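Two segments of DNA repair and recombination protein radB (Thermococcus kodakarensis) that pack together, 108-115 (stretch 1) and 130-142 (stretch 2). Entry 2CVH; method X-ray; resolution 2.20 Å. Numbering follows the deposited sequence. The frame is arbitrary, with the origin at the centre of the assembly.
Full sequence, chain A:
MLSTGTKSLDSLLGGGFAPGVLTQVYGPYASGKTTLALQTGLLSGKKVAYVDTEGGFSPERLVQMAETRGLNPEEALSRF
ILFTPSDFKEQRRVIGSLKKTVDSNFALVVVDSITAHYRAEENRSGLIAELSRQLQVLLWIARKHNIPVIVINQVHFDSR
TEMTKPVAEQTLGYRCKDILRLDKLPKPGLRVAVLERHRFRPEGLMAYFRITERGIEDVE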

# COMPACT_ATOMS: atom_id res chain seq x y z
N LEU A 108 8.11 0.92 7.91
CA LEU A 108 6.90 0.63 7.15
C LEU A 108 6.73 -0.83 6.80
O LEU A 108 7.71 -1.56 6.66
N VAL A 109 5.48 -1.24 6.63
CA VAL A 109 5.13 -2.60 6.21
C VAL A 109 4.26 -2.36 4.97
O VAL A 109 3.47 -1.42 4.94
N VAL A 110 4.42 -3.20 3.95
CA VAL A 110 3.64 -3.09 2.72
C VAL A 110 3.21 -4.49 2.38
O VAL A 110 4.03 -5.41 2.43
N VAL A 111 1.92 -4.68 2.14
CA VAL A 111 1.44 -6.00 1.75
C VAL A 111 0.89 -5.79 0.35
O VAL A 111 0.23 -4.78 0.09
N ASP A 112 1.19 -6.70 -0.56
CA ASP A 112 0.76 -6.55 -1.94
C ASP A 112 0.47 -7.92 -2.50
O ASP A 112 1.36 -8.56 -3.05
N SER A 113 -0.78 -8.35 -2.47
CA SER A 113 -1.89 -7.57 -1.96
C SER A 113 -2.79 -8.52 -1.18
O SER A 113 -2.92 -8.40 0.03
N ILE A 114 -3.38 -9.45 -1.93
CA ILE A 114 -4.29 -10.53 -1.49
C ILE A 114 -5.76 -10.44 -1.95
O ILE A 114 -6.65 -10.01 -1.21
N THR A 115 -6.02 -10.83 -3.20
CA THR A 115 -7.38 -10.82 -3.72
C THR A 115 -7.63 -11.54 -5.05
O THR A 115 -8.53 -11.16 -5.81
N GLU A 130 -10.38 -15.37 7.25
CA GLU A 130 -8.94 -15.54 7.13
C GLU A 130 -8.33 -14.19 6.76
O GLU A 130 -7.20 -13.86 7.17
N LEU A 131 -9.06 -13.41 5.97
CA LEU A 131 -8.63 -12.09 5.57
C LEU A 131 -8.62 -11.24 6.84
O LEU A 131 -7.64 -10.56 7.13
N SER A 132 -9.69 -11.35 7.62
CA SER A 132 -9.81 -10.62 8.88
C SER A 132 -8.69 -11.00 9.86
O SER A 132 -8.26 -10.18 10.67
N ARG A 133 -8.24 -12.25 9.77
CA ARG A 133 -7.14 -12.75 10.59
C ARG A 133 -5.91 -11.90 10.27
O ARG A 133 -5.28 -11.31 11.15
N GLN A 134 -5.59 -11.85 8.98
CA GLN A 134 -4.45 -11.09 8.46
C GLN A 134 -4.52 -9.60 8.77
O GLN A 134 -3.58 -9.03 9.29
N LEU A 135 -5.66 -8.99 8.45
CA LEU A 135 -5.83 -7.57 8.70
C LEU A 135 -5.63 -7.27 10.17
O LEU A 135 -4.91 -6.34 10.53
N GLN A 136 -6.19 -8.11 11.03
CA GLN A 136 -6.02 -7.92 12.46
C GLN A 136 -4.56 -8.04 12.88
O GLN A 136 -4.09 -7.26 13.70
N VAL A 137 -3.85 -9.03 12.32
CA VAL A 137 -2.44 -9.18 12.65
C VAL A 137 -1.69 -7.93 12.18
O VAL A 137 -0.88 -7.37 12.93
N LEU A 138 -2.03 -7.42 11.00
CA LEU A 138 -1.38 -6.22 10.48
C LEU A 138 -1.67 -5.00 11.36
O LEU A 138 -0.76 -4.19 11.63
N LEU A 139 -2.91 -4.85 11.83
CA LEU A 139 -3.25 -3.72 12.70
C LEU A 139 -2.47 -3.85 14.01
O LEU A 139 -1.94 -2.87 14.54
N TRP A 140 -2.36 -5.08 14.50
CA TRP A 140 -1.61 -5.40 15.72
C TRP A 140 -0.14 -4.97 15.50
O TRP A 140 0.45 -4.27 16.33
N ILE A 141 0.44 -5.39 14.38
CA ILE A 141 1.83 -5.01 14.07
C ILE A 141 1.96 -3.49 14.01
O ILE A 141 2.87 -2.91 14.62
N ALA A 142 1.02 -2.83 13.31
CA ALA A 142 1.06 -1.38 13.17
C ALA A 142 0.98 -0.68 14.52
O ALA A 142 1.65 0.32 14.77

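This is a small, mainly apolar contact in which one face of a helix packs antiparallel against a buried strand and the loop that follows it. The strand is 108-112, and the helix spans all of 130-142. Their axes approach to 10.3 Å, and their directions differ by 166°. About 266 Å² is buried, both sides summed. No hydrogen bond crosses between the stretches, so side-chain packing makes the contact.

The strand alternates in the usual way. Val 109 and Val 111 point toward the helix, while Val 110 points away between them. All three valines are in the t rotamer. On the helix, Gln 134, Leu 138 and Ile 141 point toward the strand and loop. Their spacing of four and three residues places them along one side of the helix. All three have chi1 in the m well, and chi2 is t in each.

Leu 138 is the centre of the strand contact. Both methyls of Leu 138 lie against Val 111 CG2, CD1 at 3.8 Å and CD2 at 3.9 Å; Leu 138 CD2 also lies 4.3 Å from Val 109 CG1. Val 109 also meets the next turn of the helix, with its CG2 4.2 Å from CG2 of Ile 141. Because the strand and helix run antiparallel, the start of the strand meets the later part of the helix.

Beyond the strand, a cis peptide bond precedes Ser 113, whose side chain stays out of reach of the helix. Ile 114 then points toward the helix. It has the largest covered area of any residue here, 65 Å², with chi1 and chi2 both t. Ile 114 CG2 lies 4.0 Å from Leu 131 CD1. The CA-to-CB bond of Leu 131 points sideways, but the t, p rotamer brings the end of the side chain nearer.

The other neighbour of Ile 114 is Gln 134. Ile 114 CD1 and Gln 134 OE1 are only 2.9 Å apart, a tight approach for a methyl and a carbonyl oxygen. Ile 114 is poorly ordered, so this distance should be read with caution.

The side-chain nitrogen of Gln 134 is used within the helix. Gln 134 NE2 donates to Glu 130 O at 3.2 Å. A weak bond from Gln 134 NE2 to Glu 130 OE2 is 3.4 Å long. Gln 134 NE2 is also 3.4 Å from Ile 114 CD1, so both ends of the side-chain amide lie close to that methyl.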

# COMPACT_ATOMS: atom_id res chain seq x y z
CB LEU A 108 7.00 1.41 5.82
CG LEU A 108 5.89 1.44 4.76
CD1 LEU A 108 4.75 2.31 5.30
CD2 LEU A 108 6.42 2.01 3.43
CB VAL A 109 4.27 -3.38 7.29
CG1 VAL A 109 3.89 -4.75 6.78
CG2 VAL A 109 5.05 -3.51 8.61
CB VAL A 110 4.47 -2.54 1.51
CG1 VAL A 110 3.58 -2.51 0.27
CG2 VAL A 110 5.06 -1.15 1.82
CB VAL A 111 0.36 -6.56 2.71
CG1 VAL A 111 -0.01 -7.98 2.28
CG2 VAL A 111 0.89 -6.58 4.15
CB ASP A 112 1.90 -5.87 -2.72
CG ASP A 112 1.53 -5.54 -4.17
OD1 ASP A 112 0.49 -5.99 -4.68
OD2 ASP A 112 2.33 -4.81 -4.79
CB SER A 113 -2.67 -6.99 -3.14
OG SER A 113 -3.00 -7.99 -4.09
CB ILE A 114 -4.19 -10.88 0.05
CG1 ILE A 114 -4.70 -12.31 0.27
CG2 ILE A 114 -4.99 -9.90 0.94
CD1 ILE A 114 -4.68 -12.76 1.70
CB THR A 115 -7.98 -9.38 -3.76
OG1 THR A 115 -6.99 -8.42 -3.33
CG2 THR A 115 -9.17 -9.28 -2.82
CB GLU A 130 -8.62 -16.58 6.06
CG GLU A 130 -8.00 -17.85 6.60
CD GLU A 130 -6.59 -17.64 7.13
OE1 GLU A 130 -6.19 -18.39 8.05
OE2 GLU A 130 -5.89 -16.73 6.64
CB LEU A 131 -9.60 -11.49 4.55
CG LEU A 131 -9.37 -10.03 4.14
CD1 LEU A 131 -7.96 -9.86 3.58
CD2 LEU A 131 -10.43 -9.59 3.13
CB SER A 132 -11.18 -10.89 9.51
OG SER A 132 -12.22 -10.52 8.62
CB ARG A 133 -6.82 -14.20 10.18
CG ARG A 133 -6.60 -15.18 11.34
CD ARG A 133 -7.93 -15.68 11.88
NE ARG A 133 -8.62 -16.57 10.93
CZ ARG A 133 -9.85 -17.05 11.11
NH1 ARG A 133 -10.55 -16.72 12.19
NH2 ARG A 133 -10.36 -17.89 10.22
CB GLN A 134 -4.36 -11.32 6.95
CG GLN A 134 -4.04 -12.77 6.62
CD GLN A 134 -4.15 -13.10 5.14
OE1 GLN A 134 -3.39 -12.59 4.32
NE2 GLN A 134 -5.08 -13.99 4.80
CB LEU A 135 -7.20 -7.10 8.19
CG LEU A 135 -7.35 -7.07 6.66
CD1 LEU A 135 -8.77 -6.66 6.28
CD2 LEU A 135 -6.34 -6.10 6.02
CB GLN A 136 -6.91 -8.87 13.27
CG GLN A 136 -8.30 -8.32 13.53
CD GLN A 136 -8.26 -6.86 13.99
OE1 GLN A 136 -8.80 -5.97 13.31
NE2 GLN A 136 -7.61 -6.60 15.13
CB VAL A 137 -1.83 -10.46 12.02
CG1 VAL A 137 -0.32 -10.56 12.32
CG2 VAL A 137 -2.55 -11.68 12.58
CB LEU A 138 -1.79 -5.96 9.02
CG LEU A 138 -1.23 -7.00 8.04
CD1 LEU A 138 -1.87 -6.89 6.67
CD2 LEU A 138 0.31 -6.88 7.96
CB LEU A 139 -4.77 -3.65 12.98
CG LEU A 139 -5.24 -2.47 13.85
CD1 LEU A 139 -4.91 -1.11 13.22
CD2 LEU A 139 -6.72 -2.58 14.06
CB TRP A 140 -1.67 -6.92 15.92
CG TRP A 140 -1.43 -7.45 17.29
CD1 TRP A 140 -1.20 -6.73 18.44
CD2 TRP A 140 -1.40 -8.84 17.67
NE1 TRP A 140 -1.04 -7.59 19.51
CE2 TRP A 140 -1.16 -8.89 19.06
CE3 TRP A 140 -1.55 -10.04 16.96
CZ2 TRP A 140 -1.07 -10.10 19.77
CZ3 TRP A 140 -1.46 -11.24 17.66
CH2 TRP A 140 -1.22 -11.26 19.05
CB ILE A 141 2.34 -5.64 12.71
CG1 ILE A 141 2.49 -7.16 12.85
CG2 ILE A 141 3.68 -5.02 12.29
CD1 ILE A 141 2.64 -7.89 11.52
CB ALA A 142 -0.07 -0.93 12.27